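Local structure of alginate lyase (6KFN) at residues K94-L98 against E117-R122; G146-G152 against A181-K187; D212-K218 against V238-H244. The protein cleaves alginate, probably at mannuronate-containing stretches, by the beta-elimination expected of a polysaccharide lyase. One frame throughout, in Å; residues are numbered along the deposited sequence. Where two conformers were deposited one is given.

Contact 1. Residues K94-L98 against E117-R122; sequences KGIML and EGVHFR
Lys94 and Glu117 form a salt bridge between two successive coils of a right-handed parallel beta-helix, NZ of Lys94 lying 2.7 Å from OE1 of Glu117. The ammonium reaches the syn side of that oxygen, a little out of the carboxylate plane, and the lysine CD and CE pass close to the same group. Glu117 OE2 takes the other load: ND1 of His120 donates to it over 2.7 Å, almost straight at 173°, with the oxygen in the ring plane but met on its anti side. A water also donates to OE2, so both carboxylate oxygens are engaged. Lys94 NZ has a second acid in Asp116, and His120 NE2 donates to the carbonyl of Gly152 on the next coil, so both ring nitrogens are tied and the imidazole is probably held against rotation. Met97 runs beside His120, its SD 3.6 Å from His120 CB and oblique to the ring. With CG anti to the backbone N (chi1 178°) and two further bends, the same sulfur comes over the centre of one face of the Arg122 guanidinium, 3.7 Å above its plane. Arg122 is steered there by Asp99, its strongest polar partner, while its CD lies over the rim of one face of the His120 ring. On the other side of the sheet, Ile96, Val119, Leu98 and Phe121 turn into the core against Met106 and Ile111. The strands are nearly parallel, 4.9 Å apart at closest approach. At the corner preceding them, Gly95 CA is only 3.1 Å from Gly118 O, where a beta carbon would collide. Backbone bonds then zip the strands together in alternate directions; Leu98 N reaches His120 O over 2.9 Å, nearly along the C=O axis.

Contact 2. Residues G146-G152 against A181-K187; sequences GEGIYVG and AEHIDIK. With NA (sodium ion), chain B.
Glu147, Glu182 and Asp185 converge on one sodium ion, each lending a single carboxylate oxygen: Glu147 OE2 binds the sodium at 2.3 Å, Glu182 OE1 binds it at 2.5 Å, and Asp185 OD2 at the same distance. Three waters bring the coordination to six. The two glutamates lie side by side with carboxylate planes only 11° apart, whereas Asp185 comes obliquely across Glu147. Glu182 OE2, unused by the metal, accepts from one of the sodium-bound waters. Asp185 OD2 serves twice, since NZ of Lys187 donates to it over 2.8 Å from above the carboxylate plane; OD1 of the same aspartate is salt-bridged to Lys218. Lys187 NZ also donates to a sodium-bound water and to a second water, which joins it to Tyr150 OH. Bent at chi2 (-60°), the lysine chain crosses the tyrosine, its CE 3.3 Å from Tyr150 CZ. A methionine in place of Lys187 would probably leave Asp185 OD2 without this counter-charge and the water at Tyr150 OH without its ammonium donor. Backbone groups are paired in parallel-strand fashion: Asp185 N donates to Ile149 O, Val151 N to Asp185 O and Lys187 N to Val151 O, the last at 2.8 Å. On the opposite face of the sheet from the carboxylates, Ile149 and Ile184 pack inward against Ile170 and Ile175 of strands 169-171 and 174-175. In the sheet of the beta-helix, strand 119-122 adjoins strand 149-151, and strand 215-217 adjoins strand 184-186.

Contact 3. Residues D212-K218 against V238-H244; sequences DSFIDVK and VDAFQVH. With NA (sodium ion), chain C.
Val238 begins the contact, its N donating to Asp212 O over 2.8 Å. Asp239 meets Ser213 through its carbonyl, while its OD2 uses the anti lone pair to accept from Gln242 NE2. At the corner, Ala240 sets its CB 3.8 Å from Phe214 CD2. Phe241 turns into the core of the beta-helix alongside Ile215, with CE1 3.8 Å from Ile215 CD1, and meets Phe256 on another face of the coil. Gln242 points to the opposite side of the sheet, its chain extended beyond CG (chi2 172°), which carries the amide to a sodium ion. OE1 of Gln242 binds the metal at 2.4 Å; NE2 donates to Asp212 OD1, 2.9 Å away, coming from above a carboxylate turned 89° to the amide. Both amide ends are therefore engaged and a flip is discouraged. Val243 returns inward against Val217. His244 closes the segment: its ND1 donates to Asp216 OD1 over 2.7 Å, the oxygen lying in the ring plane and met on its syn side. Asp216 OD2 takes Lys218 NZ from above the carboxylate plane, 2.8 Å away, and also a sodium-bound water. Asp212 OD1, the Tyr210 carbonyl and three waters complete the six sodium ligands with Gln242. Because Gln242 NE2 donates to both Asp212 OD1 and Asp239 OD2, its OE1 is turned to the sodium, whose positive charge probably offsets the negative charge of Asp212.

All three contacts lie on one parallel sheet of the right-handed beta-helix and join neighbouring strands in chain order: 94-99 with 119-122, 149-151 with 184-186, then 215-217 with 241-243. Each closes before the next opens, so the six strands mark six successive coils. Centres are about 9 Å apart from contact 1 to contact 2 and about 10 Å from contact 2 to contact 3; the end contacts, with centres about 20 Å apart, do not touch. Contact 2 bridges them, Gly152 bonding to Phe121 and Ile186 to Lys218. Side chains of all three, many of them polar, lie on one face of the sheet, which carries both sodium sites; in relatives such a face often carries the substrate groove.

Contact 1. Residues K94-L98 against E117-R122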
loop_
_atom_site.group_PDB
_atom_site.type_symbol
_atom_site.label_atom_id
_atom_site.label_comp_id
_atom_site.label_asym_id
_atom_site.label_seq_id
_atom_site.Cartn_x
_atom_site.Cartn_y
_atom_site.Cartn_z
ATOM N N LYS A 94 -7.806 -9.546 1.519
ATOM C CA LYS A 94 -6.644 -8.690 1.340
ATOM C C LYS A 94 -6.118 -8.915 -0.062
ATOM O O LYS A 94 -6.224 -10.018 -0.603
ATOM C CB LYS A 94 -5.508 -9.086 2.302
ATOM C CG LYS A 94 -5.908 -9.567 3.708
ATOM C CD LYS A 94 -6.450 -8.458 4.505
ATOM C CE LYS A 94 -6.613 -8.845 6.003
ATOM N NZ LYS A 94 -7.279 -7.748 6.797
ATOM N N GLY A 95 -5.514 -7.890 -0.670
ATOM C CA GLY A 95 -4.937 -8.057 -1.982
ATOM C C GLY A 95 -3.597 -8.793 -1.905
ATOM O O GLY A 95 -3.501 -9.972 -2.223
ATOM N N ILE A 96 -2.576 -8.065 -1.450
ATOM C CA ILE A 96 -1.254 -8.638 -1.229
ATOM C C ILE A 96 -0.895 -8.422 0.231
ATOM O O ILE A 96 -0.881 -7.291 0.713
ATOM C CB ILE A 96 -0.183 -8.037 -2.146
ATOM C CG1 ILE A 96 -0.591 -8.111 -3.587
ATOM C CG2 ILE A 96 1.144 -8.757 -1.899
ATOM C CD1 ILE A 96 0.415 -7.479 -4.558
ATOM N N MET A 97 -0.604 -9.507 0.929
ATOM C CA MET A 97 -0.098 -9.474 2.291
ATOM C C MET A 97 1.347 -9.926 2.250
ATOM O O MET A 97 1.645 -10.982 1.689
ATOM C CB MET A 97 -0.913 -10.413 3.192
ATOM C CG MET A 97 -0.429 -10.490 4.645
ATOM S SD MET A 97 -0.628 -8.982 5.612
ATOM C CE MET A 97 -2.381 -8.940 5.744
ATOM N N LEU A 98 2.246 -9.132 2.849
ATOM C CA LEU A 98 3.654 -9.494 3.023
ATOM C C LEU A 98 3.913 -9.686 4.503
ATOM O O LEU A 98 3.635 -8.797 5.290
ATOM C CB LEU A 98 4.559 -8.393 2.470
ATOM C CG LEU A 98 4.161 -8.104 0.985
ATOM C CD1 LEU A 98 3.202 -6.955 0.779
ATOM C CD2 LEU A 98 5.504 -7.799 0.299
ATOM N N GLU A 117 -7.920 -4.475 3.274
ATOM C CA GLU A 117 -6.876 -3.588 2.764
ATOM C C GLU A 117 -6.209 -4.148 1.506
ATOM O O GLU A 117 -6.017 -5.352 1.330
ATOM C CB GLU A 117 -5.854 -3.239 3.851
ATOM C CG GLU A 117 -4.892 -4.332 4.313
ATOM C CD GLU A 117 -5.385 -5.287 5.401
ATOM O OE1 GLU A 117 -6.614 -5.422 5.599
ATOM O OE2 GLU A 117 -4.533 -5.969 6.051
ATOM N N GLY A 118 -5.793 -3.234 0.635
ATOM C CA GLY A 118 -5.212 -3.616 -0.637
ATOM C C GLY A 118 -3.865 -4.307 -0.510
ATOM O O GLY A 118 -3.682 -5.415 -1.027
ATOM N N VAL A 119 -2.914 -3.619 0.109
ATOM C CA VAL A 119 -1.544 -4.102 0.284
ATOM C C VAL A 119 -1.167 -3.884 1.733
ATOM O O VAL A 119 -1.384 -2.790 2.262
ATOM C CB VAL A 119 -0.563 -3.373 -0.648
ATOM C CG1 VAL A 119 0.899 -3.802 -0.409
ATOM C CG2 VAL A 119 -0.956 -3.616 -2.107
ATOM N N HIS A 120 -0.557 -4.879 2.368
ATOM C CA HIS A 120 -0.153 -4.757 3.762
ATOM C C HIS A 120 1.267 -5.284 3.929
ATOM O O HIS A 120 1.542 -6.449 3.650
ATOM C CB HIS A 120 -1.111 -5.523 4.639
ATOM C CG HIS A 120 -0.997 -5.261 6.117
ATOM N ND1 HIS A 120 -2.073 -5.421 6.924
ATOM C CD2 HIS A 120 0.002 -4.800 6.920
ATOM C CE1 HIS A 120 -1.743 -5.149 8.178
ATOM N NE2 HIS A 120 -0.476 -4.810 8.203
ATOM N N PHE A 121 2.179 -4.397 4.357
ATOM C CA PHE A 121 3.548 -4.769 4.725
ATOM C C PHE A 121 3.553 -5.089 6.224
ATOM O O PHE A 121 3.322 -4.192 7.034
ATOM C CB PHE A 121 4.519 -3.624 4.468
ATOM C CG PHE A 121 4.560 -3.151 3.035
ATOM C CD1 PHE A 121 5.344 -3.792 2.125
ATOM C CD2 PHE A 121 3.820 -2.074 2.618
ATOM C CE1 PHE A 121 5.406 -3.374 0.810
ATOM C CE2 PHE A 121 3.869 -1.642 1.310
ATOM C CZ PHE A 121 4.685 -2.304 0.387
ATOM N N ARG A 122 3.755 -6.357 6.590
ATOM C CA ARG A 122 3.558 -6.777 7.980
ATOM C C ARG A 122 4.740 -7.589 8.475
ATOM O O ARG A 122 5.525 -8.173 7.712
ATOM C CB ARG A 122 2.232 -7.570 8.075
ATOM C CG ARG A 122 1.684 -7.734 9.482
ATOM C CD ARG A 122 0.309 -8.366 9.521
ATOM N NE ARG A 122 0.377 -9.769 9.125
ATOM C CZ ARG A 122 -0.684 -10.558 9.042
ATOM N NH1 ARG A 122 -1.890 -10.125 9.363
ATOM N NH2 ARG A 122 -0.536 -11.817 8.639
HETATM O O HOH W 1 -4.711 -6.784 8.649
HETATM O O HOH W 2 -3.341 -6.611 2.312
#

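Contact 2. Residues G146-G152 against A181-K187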
loop_
_atom_site.group_PDB
_atom_site.type_symbol
_atom_site.label_atom_id
_atom_site.label_comp_id
_atom_site.label_asym_id
_atom_site.label_seq_id
_atom_site.Cartn_x
_atom_site.Cartn_y
_atom_site.Cartn_z
ATOM N N GLY A 146 -10.309 -0.781 5.334
ATOM C CA GLY A 146 -10.236 -0.677 3.895
ATOM C C GLY A 146 -9.126 0.209 3.371
ATOM O O GLY A 146 -9.333 0.935 2.387
ATOM N N GLU A 147 -7.961 0.167 3.998
ATOM C CA GLU A 147 -6.857 1.006 3.551
ATOM C C GLU A 147 -6.383 0.568 2.171
ATOM O O GLU A 147 -6.449 -0.599 1.803
ATOM C CB GLU A 147 -5.679 0.935 4.527
ATOM C CG GLU A 147 -5.993 1.454 5.921
ATOM C CD GLU A 147 -6.698 0.508 6.864
ATOM O OE1 GLU A 147 -6.979 -0.646 6.517
ATOM O OE2 GLU A 147 -6.988 0.940 8.008
ATOM N N GLY A 148 -5.852 1.524 1.413
ATOM C CA GLY A 148 -5.191 1.164 0.175
ATOM C C GLY A 148 -3.913 0.374 0.425
ATOM O O GLY A 148 -3.744 -0.754 -0.044
ATOM N N ILE A 149 -3.024 1.009 1.179
ATOM C CA ILE A 149 -1.745 0.453 1.581
ATOM C C ILE A 149 -1.621 0.652 3.104
ATOM O O ILE A 149 -1.835 1.753 3.618
ATOM C CB ILE A 149 -0.563 1.096 0.853
ATOM C CG1 ILE A 149 -0.769 1.000 -0.668
ATOM C CG2 ILE A 149 0.746 0.464 1.297
ATOM C CD1 ILE A 149 0.271 1.721 -1.479
ATOM N N TYR A 150 -1.249 -0.420 3.783
ATOM C CA TYR A 150 -1.179 -0.484 5.247
ATOM C C TYR A 150 0.248 -0.920 5.581
ATOM O O TYR A 150 0.691 -1.980 5.127
ATOM C CB TYR A 150 -2.210 -1.483 5.730
ATOM C CG TYR A 150 -2.536 -1.507 7.193
ATOM C CD1 TYR A 150 -1.621 -1.827 8.167
ATOM C CD2 TYR A 150 -3.836 -1.366 7.575
ATOM C CE1 TYR A 150 -1.986 -1.966 9.501
ATOM C CE2 TYR A 150 -4.215 -1.497 8.924
ATOM C CZ TYR A 150 -3.272 -1.783 9.872
ATOM O OH TYR A 150 -3.650 -1.991 11.171
ATOM N N VAL A 151 0.982 -0.070 6.305
ATOM C CA VAL A 151 2.396 -0.320 6.571
ATOM C C VAL A 151 2.577 -0.590 8.059
ATOM O O VAL A 151 2.402 0.313 8.873
ATOM C CB VAL A 151 3.276 0.847 6.101
ATOM C CG1 VAL A 151 4.752 0.423 6.118
ATOM C CG2 VAL A 151 2.869 1.385 4.728
ATOM N N GLY A 152 2.946 -1.827 8.418
ATOM C CA GLY A 152 3.179 -2.205 9.798
ATOM C C GLY A 152 1.943 -2.688 10.512
ATOM O O GLY A 152 1.003 -3.203 9.915
ATOM N N ALA A 181 -10.850 3.397 3.551
ATOM C CA ALA A 181 -10.102 3.980 4.645
ATOM C C ALA A 181 -8.998 4.866 4.071
ATOM O O ALA A 181 -9.122 5.353 2.954
ATOM C CB ALA A 181 -9.630 2.901 5.634
ATOM N N GLU A 182 -7.939 5.129 4.856
ATOM C CA GLU A 182 -6.879 5.948 4.287
ATOM C C GLU A 182 -6.330 5.291 3.034
ATOM O O GLU A 182 -6.211 4.074 2.935
ATOM C CB GLU A 182 -5.700 6.156 5.251
ATOM C CG GLU A 182 -6.031 6.867 6.544
ATOM C CD GLU A 182 -6.479 5.968 7.669
ATOM O OE1 GLU A 182 -6.683 4.767 7.496
ATOM O OE2 GLU A 182 -6.599 6.578 8.802
ATOM N N HIS A 183 -5.888 6.122 2.096
ATOM C CA HIS A 183 -5.104 5.598 0.983
ATOM C C HIS A 183 -3.848 4.922 1.473
ATOM O O HIS A 183 -3.492 3.848 0.977
ATOM C CB HIS A 183 -4.829 6.704 -0.047
ATOM C CG HIS A 183 -6.059 7.064 -0.795
ATOM N ND1 HIS A 183 -6.015 7.797 -1.966
ATOM C CD2 HIS A 183 -7.350 6.683 -0.606
ATOM C CE1 HIS A 183 -7.259 7.923 -2.398
ATOM N NE2 HIS A 183 -8.084 7.278 -1.596
ATOM N N ILE A 184 -3.162 5.534 2.442
ATOM C CA ILE A 184 -1.964 4.967 3.030
ATOM C C ILE A 184 -2.033 5.204 4.542
ATOM O O ILE A 184 -2.188 6.335 4.989
ATOM C CB ILE A 184 -0.673 5.541 2.477
ATOM C CG1 ILE A 184 -0.676 5.461 0.934
ATOM C CG2 ILE A 184 0.542 4.821 3.060
ATOM C CD1 ILE A 184 0.400 6.241 0.273
ATOM N N ASP A 185 -1.912 4.114 5.310
ATOM C CA ASP A 185 -1.888 4.172 6.780
ATOM C C ASP A 185 -0.537 3.636 7.209
ATOM O O ASP A 185 -0.249 2.462 6.993
ATOM C CB ASP A 185 -3.051 3.390 7.354
ATOM C CG ASP A 185 -3.272 3.603 8.834
ATOM O OD1 ASP A 185 -2.546 4.371 9.437
ATOM O OD2 ASP A 185 -4.255 2.990 9.356
ATOM N N ILE A 186 0.314 4.531 7.735
ATOM C CA ILE A 186 1.691 4.201 8.116
ATOM C C ILE A 186 1.698 4.018 9.631
ATOM O O ILE A 186 1.537 4.999 10.361
ATOM C CB ILE A 186 2.651 5.300 7.664
ATOM C CG1 ILE A 186 2.588 5.495 6.150
ATOM C CG2 ILE A 186 4.060 4.976 8.133
ATOM C CD1 ILE A 186 3.380 6.666 5.621
ATOM N N LYS A 187 1.847 2.789 10.106
ATOM C CA LYS A 187 1.671 2.526 11.517
ATOM C C LYS A 187 2.870 2.907 12.377
ATOM O O LYS A 187 4.038 2.904 11.963
ATOM C CB LYS A 187 1.367 1.043 11.750
ATOM C CG LYS A 187 0.035 0.614 11.141
ATOM C CD LYS A 187 -1.120 1.413 11.763
ATOM C CE LYS A 187 -2.498 1.053 11.330
ATOM N NZ LYS A 187 -3.551 1.973 11.829
HETATM NA NA NA B . -6.722 2.941 9.192
HETATM O O HOH W 3 -4.939 0.078 12.828
HETATM O O HOH W 4 -6.877 4.828 10.621
HETATM O O HOH W 5 -6.611 1.377 11.051
HETATM O O HOH W 6 -9.115 3.017 9.325
#

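Contact 3. Residues D212-K218 against V238-H244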
loop_
_atom_site.group_PDB
_atom_site.type_symbol
_atom_site.label_atom_id
_atom_site.label_comp_id
_atom_site.label_asym_id
_atom_site.label_seq_id
_atom_site.Cartn_x
_atom_site.Cartn_y
_atom_site.Cartn_z
ATOM N N ASP A 212 -10.007 9.507 7.668
ATOM C CA ASP A 212 -10.568 10.786 7.226
ATOM C C ASP A 212 -9.489 11.677 6.606
ATOM O O ASP A 212 -9.639 12.899 6.543
ATOM C CB ASP A 212 -11.330 11.474 8.350
ATOM C CG ASP A 212 -10.487 11.833 9.555
ATOM O OD1 ASP A 212 -9.263 11.670 9.549
ATOM O OD2 ASP A 212 -11.119 12.253 10.561
ATOM N N SER A 213 -8.440 11.056 6.079
ATOM C CA SER A 213 -7.374 11.759 5.385
ATOM C C SER A 213 -6.807 10.822 4.316
ATOM O O SER A 213 -7.028 9.608 4.357
ATOM C CB SER A 213 -6.268 12.209 6.343
ATOM O OG SER A 213 -5.660 11.083 6.978
ATOM N N PHE A 214 -6.059 11.380 3.356
ATOM C CA PHE A 214 -5.377 10.529 2.381
ATOM C C PHE A 214 -4.356 9.605 3.040
ATOM O O PHE A 214 -4.233 8.436 2.687
ATOM C CB PHE A 214 -4.662 11.341 1.296
ATOM C CG PHE A 214 -5.501 12.342 0.538
ATOM C CD1 PHE A 214 -6.632 11.964 -0.196
ATOM C CD2 PHE A 214 -5.128 13.675 0.523
ATOM C CE1 PHE A 214 -7.359 12.923 -0.893
ATOM C CE2 PHE A 214 -5.848 14.609 -0.183
ATOM C CZ PHE A 214 -6.964 14.239 -0.897
ATOM N N ILE A 215 -3.558 10.201 3.938
ATOM C CA ILE A 215 -2.494 9.491 4.620
ATOM C C ILE A 215 -2.607 9.817 6.106
ATOM O O ILE A 215 -2.855 10.970 6.483
ATOM C CB ILE A 215 -1.078 9.901 4.115
ATOM C CG1 ILE A 215 -1.002 9.746 2.591
ATOM C CG2 ILE A 215 -0.010 9.072 4.828
ATOM C CD1 ILE A 215 0.339 10.135 1.990
ATOM N N ASP A 216 -2.406 8.810 6.947
ATOM C CA ASP A 216 -2.168 9.003 8.377
ATOM C C ASP A 216 -0.784 8.443 8.669
ATOM O O ASP A 216 -0.505 7.297 8.336
ATOM C CB ASP A 216 -3.217 8.329 9.244
ATOM C CG ASP A 216 -3.193 8.769 10.702
ATOM O OD1 ASP A 216 -2.497 9.768 11.014
ATOM O OD2 ASP A 216 -3.903 8.112 11.497
ATOM N N VAL A 217 0.060 9.280 9.272
ATOM C CA VAL A 217 1.450 8.930 9.575
ATOM C C VAL A 217 1.573 8.732 11.074
ATOM O O VAL A 217 1.492 9.697 11.840
ATOM C CB VAL A 217 2.445 9.988 9.115
ATOM C CG1 VAL A 217 3.859 9.519 9.418
ATOM C CG2 VAL A 217 2.269 10.313 7.642
ATOM N N LYS A 218 1.718 7.496 11.456
ATOM C CA LYS A 218 1.979 7.125 12.859
ATOM C C LYS A 218 3.398 6.558 13.100
ATOM O O LYS A 218 3.966 6.364 14.245
ATOM C CB LYS A 218 0.913 6.167 13.370
ATOM C CG LYS A 218 -0.377 6.888 13.691
ATOM C CD LYS A 218 -1.572 6.015 13.634
ATOM C CE LYS A 218 -1.835 5.708 12.196
ATOM N NZ LYS A 218 -3.266 5.451 11.905
ATOM N N VAL A 238 -11.291 15.135 6.097
ATOM C CA VAL A 238 -11.164 16.289 6.970
ATOM C C VAL A 238 -9.828 17.010 6.808
ATOM O O VAL A 238 -9.760 18.219 7.019
ATOM C CB VAL A 238 -11.401 15.846 8.432
ATOM C CG1 VAL A 238 -11.023 16.946 9.410
ATOM C CG2 VAL A 238 -12.848 15.393 8.577
ATOM N N ASP A 239 -8.763 16.290 6.470
ATOM C CA ASP A 239 -7.421 16.811 6.272
ATOM C C ASP A 239 -6.811 16.034 5.118
ATOM O O ASP A 239 -7.156 14.881 4.898
ATOM C CB ASP A 239 -6.531 16.624 7.503
ATOM C CG ASP A 239 -7.004 17.340 8.742
ATOM O OD1 ASP A 239 -7.208 18.572 8.674
ATOM O OD2 ASP A 239 -7.144 16.651 9.791
ATOM N N ALA A 240 -5.841 16.638 4.411
ATOM C CA ALA A 240 -5.088 15.861 3.420
ATOM C C ALA A 240 -4.237 14.786 4.108
ATOM O O ALA A 240 -4.317 13.595 3.786
ATOM C CB ALA A 240 -4.199 16.760 2.570
ATOM N N PHE A 241 -3.379 15.232 5.041
ATOM C CA PHE A 241 -2.417 14.366 5.700
ATOM C C PHE A 241 -2.490 14.631 7.206
ATOM O O PHE A 241 -2.624 15.784 7.629
ATOM C CB PHE A 241 -0.977 14.645 5.216
ATOM C CG PHE A 241 -0.825 14.679 3.706
ATOM C CD1 PHE A 241 -1.224 13.610 2.913
ATOM C CD2 PHE A 241 -0.276 15.784 3.083
ATOM C CE1 PHE A 241 -1.061 13.636 1.542
ATOM C CE2 PHE A 241 -0.102 15.822 1.703
ATOM C CZ PHE A 241 -0.503 14.757 0.935
ATOM N N GLN A 242 -2.385 13.562 7.985
ATOM C CA GLN A 242 -2.331 13.652 9.433
ATOM C C GLN A 242 -1.099 12.948 9.955
ATOM O O GLN A 242 -0.560 12.045 9.305
ATOM C CB GLN A 242 -3.578 13.024 10.071
ATOM C CG GLN A 242 -4.858 13.736 9.663
ATOM C CD GLN A 242 -6.114 13.041 10.099
ATOM O OE1 GLN A 242 -6.110 11.873 10.501
ATOM N NE2 GLN A 242 -7.229 13.730 9.983
ATOM N N VAL A 243 -0.678 13.361 11.150
ATOM C CA VAL A 243 0.376 12.694 11.898
ATOM C C VAL A 243 -0.164 12.497 13.317
ATOM O O VAL A 243 -0.727 13.441 13.884
ATOM C CB VAL A 243 1.703 13.489 11.917
ATOM C CG1 VAL A 243 2.858 12.614 12.377
ATOM C CG2 VAL A 243 2.018 14.104 10.554
ATOM N N HIS A 244 -0.026 11.297 13.865
ATOM C CA HIS A 244 -0.528 10.983 15.213
ATOM C C HIS A 244 0.519 10.232 15.987
ATOM O O HIS A 244 1.318 9.486 15.409
ATOM C CB HIS A 244 -1.799 10.111 15.151
ATOM C CG HIS A 244 -3.021 10.789 14.642
ATOM N ND1 HIS A 244 -3.408 10.775 13.315
ATOM C CD2 HIS A 244 -3.988 11.461 15.306
ATOM C CE1 HIS A 244 -4.566 11.424 13.198
ATOM N NE2 HIS A 244 -4.926 11.845 14.386
HETATM NA NA NA C . -7.809 10.238 10.829
HETATM O O HOH W 7 -9.721 13.641 12.283
HETATM O O HOH W 8 -7.149 9.389 8.720
HETATM O O HOH W 9 -6.535 8.607 11.986
HETATM O O HOH W 10 2.334 7.110 16.367
HETATM O O HOH W 11 -8.488 11.103 12.918
#